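Local coordinates for protein rhamnosidase B (Bacillus sp., PDB 2OKX) that hydrolyses terminal alpha-L-rhamnose residues from rhamnosides as an inverting alpha-L-rhamnosidase of glycoside hydrolase family 78, at residues 828-833 and 838-843; 551-556 and 864-869; 806-811 and 822-827. All blocks are in the same frame, centred on the assembly; numbering follows the deposited sequence. Where two conformers were deposited one is given.

Contact 1. Residues 828-833 and 838-843; sequences YGQMLR and TCWEMY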
# COMPACT_ATOMS: atom_id res chain seq x y z
N TYR A 828 8.60 -19.94 -5.82
CA TYR A 828 8.43 -18.82 -6.72
C TYR A 828 8.00 -19.37 -8.07
O TYR A 828 7.33 -18.69 -8.85
CB TYR A 828 9.73 -18.02 -6.81
CG TYR A 828 9.98 -17.22 -5.55
CD1 TYR A 828 9.57 -15.89 -5.45
CD2 TYR A 828 10.57 -17.81 -4.42
CE1 TYR A 828 9.74 -15.16 -4.27
CE2 TYR A 828 10.75 -17.10 -3.24
CZ TYR A 828 10.34 -15.78 -3.17
OH TYR A 828 10.51 -15.07 -2.00
N GLY A 829 8.38 -20.62 -8.35
CA GLY A 829 7.98 -21.24 -9.60
C GLY A 829 6.46 -21.35 -9.68
O GLY A 829 5.87 -21.22 -10.75
N GLN A 830 5.81 -21.59 -8.54
CA GLN A 830 4.36 -21.70 -8.51
C GLN A 830 3.72 -20.35 -8.84
O GLN A 830 2.63 -20.29 -9.41
CB GLN A 830 3.88 -22.19 -7.13
CG GLN A 830 3.89 -21.12 -6.05
CD GLN A 830 3.34 -21.63 -4.72
OE1 GLN A 830 2.28 -22.27 -4.68
NE2 GLN A 830 4.05 -21.35 -3.63
N MET A 831 4.40 -19.26 -8.49
CA MET A 831 3.89 -17.93 -8.80
C MET A 831 3.93 -17.74 -10.31
O MET A 831 2.96 -17.28 -10.92
CB MET A 831 4.75 -16.85 -8.14
CG MET A 831 4.71 -16.85 -6.63
SD MET A 831 5.74 -15.55 -5.96
CE MET A 831 6.07 -16.19 -4.31
N LEU A 832 5.06 -18.10 -10.90
CA LEU A 832 5.25 -17.99 -12.34
C LEU A 832 4.28 -18.88 -13.11
O LEU A 832 3.91 -18.58 -14.25
CB LEU A 832 6.69 -18.33 -12.70
CG LEU A 832 7.71 -17.29 -12.22
CD1 LEU A 832 9.13 -17.86 -12.28
CD2 LEU A 832 7.59 -16.04 -13.09
N ARG A 833 3.88 -19.99 -12.50
CA ARG A 833 2.95 -20.90 -13.16
C ARG A 833 1.66 -20.15 -13.47
O ARG A 833 1.04 -20.37 -14.51
CB ARG A 833 2.66 -22.12 -12.27
CG ARG A 833 1.80 -23.20 -12.95
CD ARG A 833 0.30 -23.01 -12.68
NE ARG A 833 -0.51 -23.97 -13.43
CZ ARG A 833 -0.82 -23.85 -14.72
NH1 ARG A 833 -0.39 -22.80 -15.41
NH2 ARG A 833 -1.56 -24.77 -15.32
N THR A 838 5.11 -10.27 -10.49
CA THR A 838 5.57 -9.72 -9.22
C THR A 838 5.43 -10.82 -8.17
O THR A 838 4.75 -11.83 -8.40
CB THR A 838 4.75 -8.48 -8.79
OG1 THR A 838 3.35 -8.79 -8.80
CG2 THR A 838 5.00 -7.31 -9.74
N CYS A 839 6.05 -10.63 -7.00
CA CYS A 839 6.00 -11.62 -5.93
C CYS A 839 4.79 -11.49 -5.02
O CYS A 839 4.49 -10.41 -4.50
CB CYS A 839 7.28 -11.53 -5.09
SG CYS A 839 8.76 -11.71 -6.09
N TRP A 840 4.12 -12.62 -4.81
CA TRP A 840 2.92 -12.69 -3.98
C TRP A 840 3.16 -12.35 -2.52
O TRP A 840 4.21 -12.65 -1.96
CB TRP A 840 2.30 -14.08 -4.05
CG TRP A 840 1.85 -14.51 -5.41
CD1 TRP A 840 1.75 -13.73 -6.53
CD2 TRP A 840 1.43 -15.82 -5.78
NE1 TRP A 840 1.29 -14.49 -7.59
CE2 TRP A 840 1.09 -15.77 -7.15
CE3 TRP A 840 1.31 -17.04 -5.10
CZ2 TRP A 840 0.63 -16.90 -7.85
CZ3 TRP A 840 0.86 -18.15 -5.79
CH2 TRP A 840 0.53 -18.07 -7.16
N GLU A 841 2.14 -11.76 -1.91
CA GLU A 841 2.18 -11.40 -0.50
C GLU A 841 2.26 -12.67 0.35
O GLU A 841 3.00 -12.72 1.33
CB GLU A 841 0.91 -10.62 -0.14
CG GLU A 841 0.79 -10.22 1.31
CD GLU A 841 -0.57 -9.59 1.61
OE1 GLU A 841 -0.73 -9.01 2.71
OE2 GLU A 841 -1.47 -9.67 0.75
N MET A 842 1.49 -13.68 -0.03
CA MET A 842 1.45 -14.93 0.72
C MET A 842 1.40 -16.12 -0.21
O MET A 842 1.22 -15.98 -1.42
CB MET A 842 0.21 -14.97 1.62
CG MET A 842 0.09 -13.80 2.59
SD MET A 842 -1.55 -13.73 3.34
CE MET A 842 -2.50 -13.15 1.92
N TYR A 843 1.56 -17.31 0.37
CA TYR A 843 1.50 -18.55 -0.38
C TYR A 843 0.06 -19.05 -0.39
O TYR A 843 -0.74 -18.70 0.48
CB TYR A 843 2.40 -19.61 0.26
CG TYR A 843 3.87 -19.35 0.07
CD1 TYR A 843 4.76 -19.43 1.15
CD2 TYR A 843 4.39 -19.02 -1.18
CE1 TYR A 843 6.12 -19.20 0.98
CE2 TYR A 843 5.75 -18.78 -1.36
CZ TYR A 843 6.61 -18.87 -0.28
OH TYR A 843 7.95 -18.63 -0.45
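M831 on the last turns of helix 817-833 faces W840 in the irregular chain that follows, their CA atoms 7.2 Å apart, with 838-843 passing across the flank of the helix. M831 makes the largest contribution. Its chain is extended beyond CG (chi2 -179°) and runs along the indole, its tip pointing against that of the W840 side chain. CG sits over one face of the six-membered ring, 3.7 Å from its centroid and 19° off the normal, a CH-pi contact. One atom further out, SD lies over the same indole, 4.3 Å from the centroid of the five-membered ring, a Met-aromatic contact. The sulfur is also approached by the backbone N of W840 at 3.5 Å; the bond is nearly straight but weak. The terminal CE then reaches CE2 of the Y843 ring at 3.9 Å. The thioether is thus held between an indole, a peptide N-H and a phenol.

Q830 and Y843 meet beside it. The amide plane is only 23° from the phenol plane, although the two side chains cross at about a right angle, and NE2 comes to 3.4 Å from Y843 CD2. That NE2 is also bonded to the carbonyl of N827, one turn back, which helps to hold the amide in place. One turn before M831 on the helix, C839 SG approaches the edge of the Y828 ring, 4.0 Å from CE1.

The phenol oxygens are engaged outside the pair: Y828 OH with the carbonyl of S865, Y843 OH with S804. Helix 801-813 packs on Y828, M831 and Y843 through P801, while helix 544-559 touches C839 through S553 and bonds its backbone N through T556.

Contact 2. Residues 551-556 and 864-869; sequences EISRHT and WSAAPG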
# COMPACT_ATOMS: atom_id res chain seq x y z
N GLU A 551 13.81 -11.71 -11.97
CA GLU A 551 13.12 -10.69 -12.74
C GLU A 551 11.86 -10.18 -12.03
O GLU A 551 11.67 -8.98 -11.89
CB GLU A 551 12.76 -11.27 -14.12
CG GLU A 551 12.29 -10.26 -15.14
CD GLU A 551 13.37 -9.25 -15.52
OE1 GLU A 551 14.54 -9.65 -15.66
OE2 GLU A 551 13.03 -8.06 -15.67
N ILE A 552 11.01 -11.08 -11.55
CA ILE A 552 9.81 -10.60 -10.87
C ILE A 552 10.14 -10.00 -9.51
O ILE A 552 9.43 -9.11 -9.03
CB ILE A 552 8.72 -11.71 -10.72
CG1 ILE A 552 9.21 -12.84 -9.82
CG2 ILE A 552 8.34 -12.24 -12.09
CD1 ILE A 552 8.11 -13.86 -9.50
N SER A 553 11.22 -10.46 -8.88
CA SER A 553 11.62 -9.92 -7.59
C SER A 553 12.06 -8.47 -7.77
O SER A 553 11.77 -7.60 -6.95
CB SER A 553 12.76 -10.74 -6.98
OG SER A 553 12.33 -12.04 -6.61
N ARG A 554 12.78 -8.21 -8.86
CA ARG A 554 13.26 -6.86 -9.15
C ARG A 554 12.06 -5.95 -9.45
O ARG A 554 11.99 -4.82 -8.97
CB ARG A 554 14.20 -6.90 -10.36
CG ARG A 554 15.06 -5.66 -10.59
CD ARG A 554 14.66 -4.88 -11.84
NE ARG A 554 14.61 -5.69 -13.06
CZ ARG A 554 15.63 -5.91 -13.89
NH1 ARG A 554 15.44 -6.66 -14.97
NH2 ARG A 554 16.83 -5.39 -13.67
N HIS A 555 11.13 -6.44 -10.26
CA HIS A 555 9.96 -5.63 -10.61
C HIS A 555 9.11 -5.32 -9.38
O HIS A 555 8.61 -4.20 -9.23
CB HIS A 555 9.12 -6.34 -11.67
CG HIS A 555 8.06 -5.47 -12.26
ND1 HIS A 555 8.35 -4.25 -12.85
CD2 HIS A 555 6.72 -5.62 -12.35
CE1 HIS A 555 7.23 -3.69 -13.26
NE2 HIS A 555 6.22 -4.50 -12.97
N THR A 556 8.93 -6.31 -8.51
CA THR A 556 8.13 -6.12 -7.30
C THR A 556 8.74 -5.00 -6.44
O THR A 556 8.03 -4.14 -5.91
CB THR A 556 8.09 -7.40 -6.45
OG1 THR A 556 7.60 -8.48 -7.24
CG2 THR A 556 7.18 -7.21 -5.23
N TRP A 864 8.13 -7.44 0.19
CA TRP A 864 8.71 -8.13 1.34
C TRP A 864 8.92 -9.60 0.96
O TRP A 864 9.57 -10.36 1.69
CB TRP A 864 7.81 -7.96 2.58
CG TRP A 864 6.59 -8.84 2.70
CD1 TRP A 864 6.02 -9.63 1.74
CD2 TRP A 864 5.79 -9.02 3.88
NE1 TRP A 864 4.92 -10.29 2.24
CE2 TRP A 864 4.76 -9.93 3.56
CE3 TRP A 864 5.85 -8.50 5.19
CZ2 TRP A 864 3.79 -10.33 4.49
CZ3 TRP A 864 4.89 -8.90 6.11
CH2 TRP A 864 3.87 -9.81 5.76
N SER A 865 8.41 -9.97 -0.21
CA SER A 865 8.50 -11.33 -0.75
C SER A 865 9.55 -11.46 -1.86
O SER A 865 9.66 -12.51 -2.49
CB SER A 865 7.16 -11.76 -1.33
OG SER A 865 6.14 -11.83 -0.35
N ALA A 866 10.33 -10.40 -2.11
CA ALA A 866 11.32 -10.43 -3.20
C ALA A 866 12.68 -11.03 -2.86
O ALA A 866 13.69 -10.69 -3.49
CB ALA A 866 11.51 -9.01 -3.75
N ALA A 867 12.71 -11.95 -1.90
CA ALA A 867 13.95 -12.61 -1.47
C ALA A 867 14.97 -12.98 -2.56
O ALA A 867 16.16 -12.70 -2.41
CB ALA A 867 13.61 -13.85 -0.64
N PRO A 868 14.53 -13.62 -3.66
CA PRO A 868 15.49 -13.99 -4.70
C PRO A 868 16.36 -12.84 -5.19
O PRO A 868 17.52 -13.05 -5.57
CB PRO A 868 14.60 -14.56 -5.81
CG PRO A 868 13.44 -15.15 -5.03
CD PRO A 868 13.17 -14.06 -4.02
N GLY A 869 15.81 -11.63 -5.19
CA GLY A 869 16.55 -10.46 -5.63
C GLY A 869 17.78 -10.19 -4.78
O GLY A 869 18.71 -9.51 -5.21
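S553 and A866 bring their backbones close, CA to CA 4.4 Å, where helix 544-559 lies against the turn that leads into helix 868-876. Small residues permit this. The methyl CB of A866 points at the helix, 3.5 Å from S553 O and 3.9 Å from S553 CB. The same S553 CB rests on the backbone of the turn, 3.6 Å from G869 N. The hydroxyl lies alongside the pyrrolidine of P868: OG is 3.4 Å from CD and a little further from CB and CG. No hydrogen bond crosses the contact, so the join is one of close van der Waals packing.

The polar atoms are satisfied behind this layer. With OG beside its own backbone N (chi1 -68°), S553 bonds the carbonyl of T549 one turn back in the helix; its own carbonyl takes the hydroxyl of T557. On the facing side, G869 N is bonded to A866 O at 2.9 Å, closing the turn on which S553 rests. One turn on along the helix, T556 OG1 and its backbone N reach I552 O from opposite faces of the carbonyl plane, the hydroxyl at 2.6 Å.

Further out, V586 of helix 577-590 packs on A866, and Y828 and I824 of helix 817-833 on P868. Plain packing of small residues, the contact joins helix 544-559 to the N-terminal start of helix 868-876 in the helical (alpha/alpha)6-barrel catalytic domain of this family.

Contact 3. Residues 806-811 and 822-827; sequences FYYEAL and DDIRRN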
# COMPACT_ATOMS: atom_id res chain seq x y z
N PHE A 806 13.63 -15.05 5.85
CA PHE A 806 14.34 -15.40 7.07
C PHE A 806 14.82 -16.85 6.99
O PHE A 806 15.91 -17.18 7.46
CB PHE A 806 13.42 -15.19 8.28
CG PHE A 806 13.02 -13.76 8.49
CD1 PHE A 806 13.97 -12.79 8.81
CD2 PHE A 806 11.69 -13.36 8.36
CE1 PHE A 806 13.60 -11.45 8.98
CE2 PHE A 806 11.31 -12.03 8.53
CZ PHE A 806 12.27 -11.07 8.84
N TYR A 807 14.01 -17.70 6.38
CA TYR A 807 14.36 -19.11 6.22
C TYR A 807 15.63 -19.24 5.37
O TYR A 807 16.51 -20.06 5.67
CB TYR A 807 13.19 -19.86 5.58
CG TYR A 807 13.45 -21.32 5.28
CD1 TYR A 807 13.98 -22.18 6.25
CD2 TYR A 807 13.14 -21.85 4.03
CE1 TYR A 807 14.20 -23.53 5.97
CE2 TYR A 807 13.35 -23.19 3.75
CZ TYR A 807 13.88 -24.02 4.72
OH TYR A 807 14.07 -25.35 4.42
N TYR A 808 15.72 -18.44 4.31
CA TYR A 808 16.88 -18.49 3.43
C TYR A 808 18.13 -17.97 4.16
O TYR A 808 19.23 -18.47 3.94
CB TYR A 808 16.63 -17.68 2.15
CG TYR A 808 15.49 -18.20 1.30
CD1 TYR A 808 15.03 -19.51 1.44
CD2 TYR A 808 14.87 -17.39 0.35
CE1 TYR A 808 13.98 -20.00 0.64
CE2 TYR A 808 13.82 -17.86 -0.44
CZ TYR A 808 13.38 -19.17 -0.29
OH TYR A 808 12.35 -19.64 -1.07
N GLU A 809 17.96 -16.97 5.02
CA GLU A 809 19.09 -16.46 5.77
C GLU A 809 19.62 -17.59 6.66
O GLU A 809 20.83 -17.72 6.87
CB GLU A 809 18.69 -15.26 6.63
CG GLU A 809 18.52 -13.95 5.85
CD GLU A 809 18.25 -12.75 6.75
OE1 GLU A 809 17.15 -12.67 7.34
OE2 GLU A 809 19.14 -11.89 6.88
N ALA A 810 18.70 -18.41 7.16
CA ALA A 810 19.07 -19.55 7.99
C ALA A 810 19.79 -20.61 7.16
O ALA A 810 20.78 -21.19 7.61
CB ALA A 810 17.82 -20.15 8.65
N LEU A 811 19.29 -20.87 5.95
CA LEU A 811 19.92 -21.87 5.08
C LEU A 811 21.33 -21.42 4.69
O LEU A 811 22.22 -22.24 4.53
CB LEU A 811 19.07 -22.12 3.83
CG LEU A 811 17.71 -22.80 4.04
CD1 LEU A 811 16.99 -22.92 2.71
CD2 LEU A 811 17.91 -24.18 4.65
N ASP A 822 16.34 -24.92 -4.43
CA ASP A 822 15.19 -25.77 -4.71
C ASP A 822 13.91 -25.20 -4.11
O ASP A 822 12.83 -25.35 -4.69
CB ASP A 822 15.42 -27.19 -4.19
CG ASP A 822 16.40 -27.97 -5.06
OD1 ASP A 822 16.51 -27.66 -6.26
OD2 ASP A 822 17.05 -28.89 -4.54
N ASP A 823 14.02 -24.54 -2.96
CA ASP A 823 12.85 -23.95 -2.33
C ASP A 823 12.37 -22.79 -3.20
O ASP A 823 11.17 -22.64 -3.45
CB ASP A 823 13.19 -23.44 -0.93
CG ASP A 823 11.94 -23.12 -0.12
OD1 ASP A 823 11.40 -24.03 0.54
OD2 ASP A 823 11.49 -21.95 -0.14
N ILE A 824 13.31 -21.96 -3.66
CA ILE A 824 12.97 -20.84 -4.51
C ILE A 824 12.29 -21.35 -5.78
O ILE A 824 11.24 -20.84 -6.18
CB ILE A 824 14.23 -20.01 -4.87
CG1 ILE A 824 14.72 -19.25 -3.63
CG2 ILE A 824 13.92 -19.03 -6.00
CD1 ILE A 824 16.05 -18.55 -3.82
N ARG A 825 12.88 -22.36 -6.40
CA ARG A 825 12.31 -22.93 -7.62
C ARG A 825 10.86 -23.37 -7.41
O ARG A 825 9.99 -23.07 -8.22
CB ARG A 825 13.14 -24.14 -8.07
CG ARG A 825 14.48 -23.76 -8.69
CD ARG A 825 15.46 -24.91 -8.65
NE ARG A 825 16.68 -24.58 -9.37
CZ ARG A 825 17.88 -25.10 -9.10
NH1 ARG A 825 18.03 -25.96 -8.10
NH2 ARG A 825 18.93 -24.74 -9.83
N ARG A 826 10.61 -24.08 -6.31
CA ARG A 826 9.27 -24.57 -6.02
C ARG A 826 8.28 -23.46 -5.68
O ARG A 826 7.22 -23.34 -6.31
CB ARG A 826 9.31 -25.58 -4.87
CG ARG A 826 7.93 -25.96 -4.34
CD ARG A 826 7.97 -27.12 -3.33
NE ARG A 826 8.99 -26.94 -2.29
CZ ARG A 826 10.23 -27.39 -2.39
NH1 ARG A 826 10.62 -28.05 -3.47
NH2 ARG A 826 11.10 -27.18 -1.40
N ASN A 827 8.64 -22.64 -4.70
CA ASN A 827 7.76 -21.58 -4.24
C ASN A 827 7.55 -20.39 -5.14
O ASN A 827 6.44 -19.86 -5.23
CB ASN A 827 8.19 -21.14 -2.85
CG ASN A 827 7.88 -22.18 -1.80
OD1 ASN A 827 6.76 -22.71 -1.77
ND2 ASN A 827 8.84 -22.49 -0.94
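Y808 reaches from helix 801-813 to D823 and I824 on helix 817-833. The two helix segments run nearly antiparallel, at 156°, with their axes 11.9 Å apart, a separation that a full tyrosine can span. From CB, which points at the facing helix, the chain turns so that CG stands beside the backbone N (chi1 -62°), and the ring extends across the gap. Its two flanks meet different partners. CE1 lies 3.3 Å from D823 OD2, the carboxylate carbon sitting at the ring edge in its plane. CE2, on the other flank, is 3.6 Å from CG1 of I824, whose ethyl arm runs obliquely past the phenol. At the tip, OH donates to D823 OD2 at 2.6 Å, a short bond that uses the anti lone pair of the oxygen, and also lies 3.5 Å from I824 CG1. Ring and carboxylate planes stand 76° apart.

OD2 is gripped twice. N827 ND2, one turn further along the same helix, reaches it at 2.8 Å from well above the carboxylate plane, with OD2 lying in the plane of the amide. These two bonds would be expected to stabilise the negative charge of D823 and to hold the carboxylate against rotation. The other oxygen, OD1, approaches the edge of the Y807 ring 3.8 Å from CE2 and also bonds a glycerol that probably came from the crystallisation liquor. Y807 sends its own hydroxyl to the carbonyl of L788, and CD1 of L811 lies over the rim of one ring face.

Around the tyrosine, F871 of helix 868-876 meets the Y808 ring edge to face, and helix 544-559 touches I824. This is an antiparallel helix pair within the six-hairpin glycosidase domain, bridged by a tyrosine-aspartate hydrogen bond.

In the fold
Helix 544-559 comes first in the chain and supplies 551-556, which waits some 300 residues for its partner 864-869; contact 2 therefore closes the long loop that holds most of the helical domain. Contacts 3 and 1 both fall within that loop and follow one another: contact 3 closes the short hairpin between helices 801-813 and 817-833, and contact 1 then lays the outgoing chain across the end of helix 817-833, which both share. The three also touch directly: W840 O bonds S865 OG, and A867 packs on Y808. Together they tie helices 544-559, 801-813, 817-833 and 868-876 into one block.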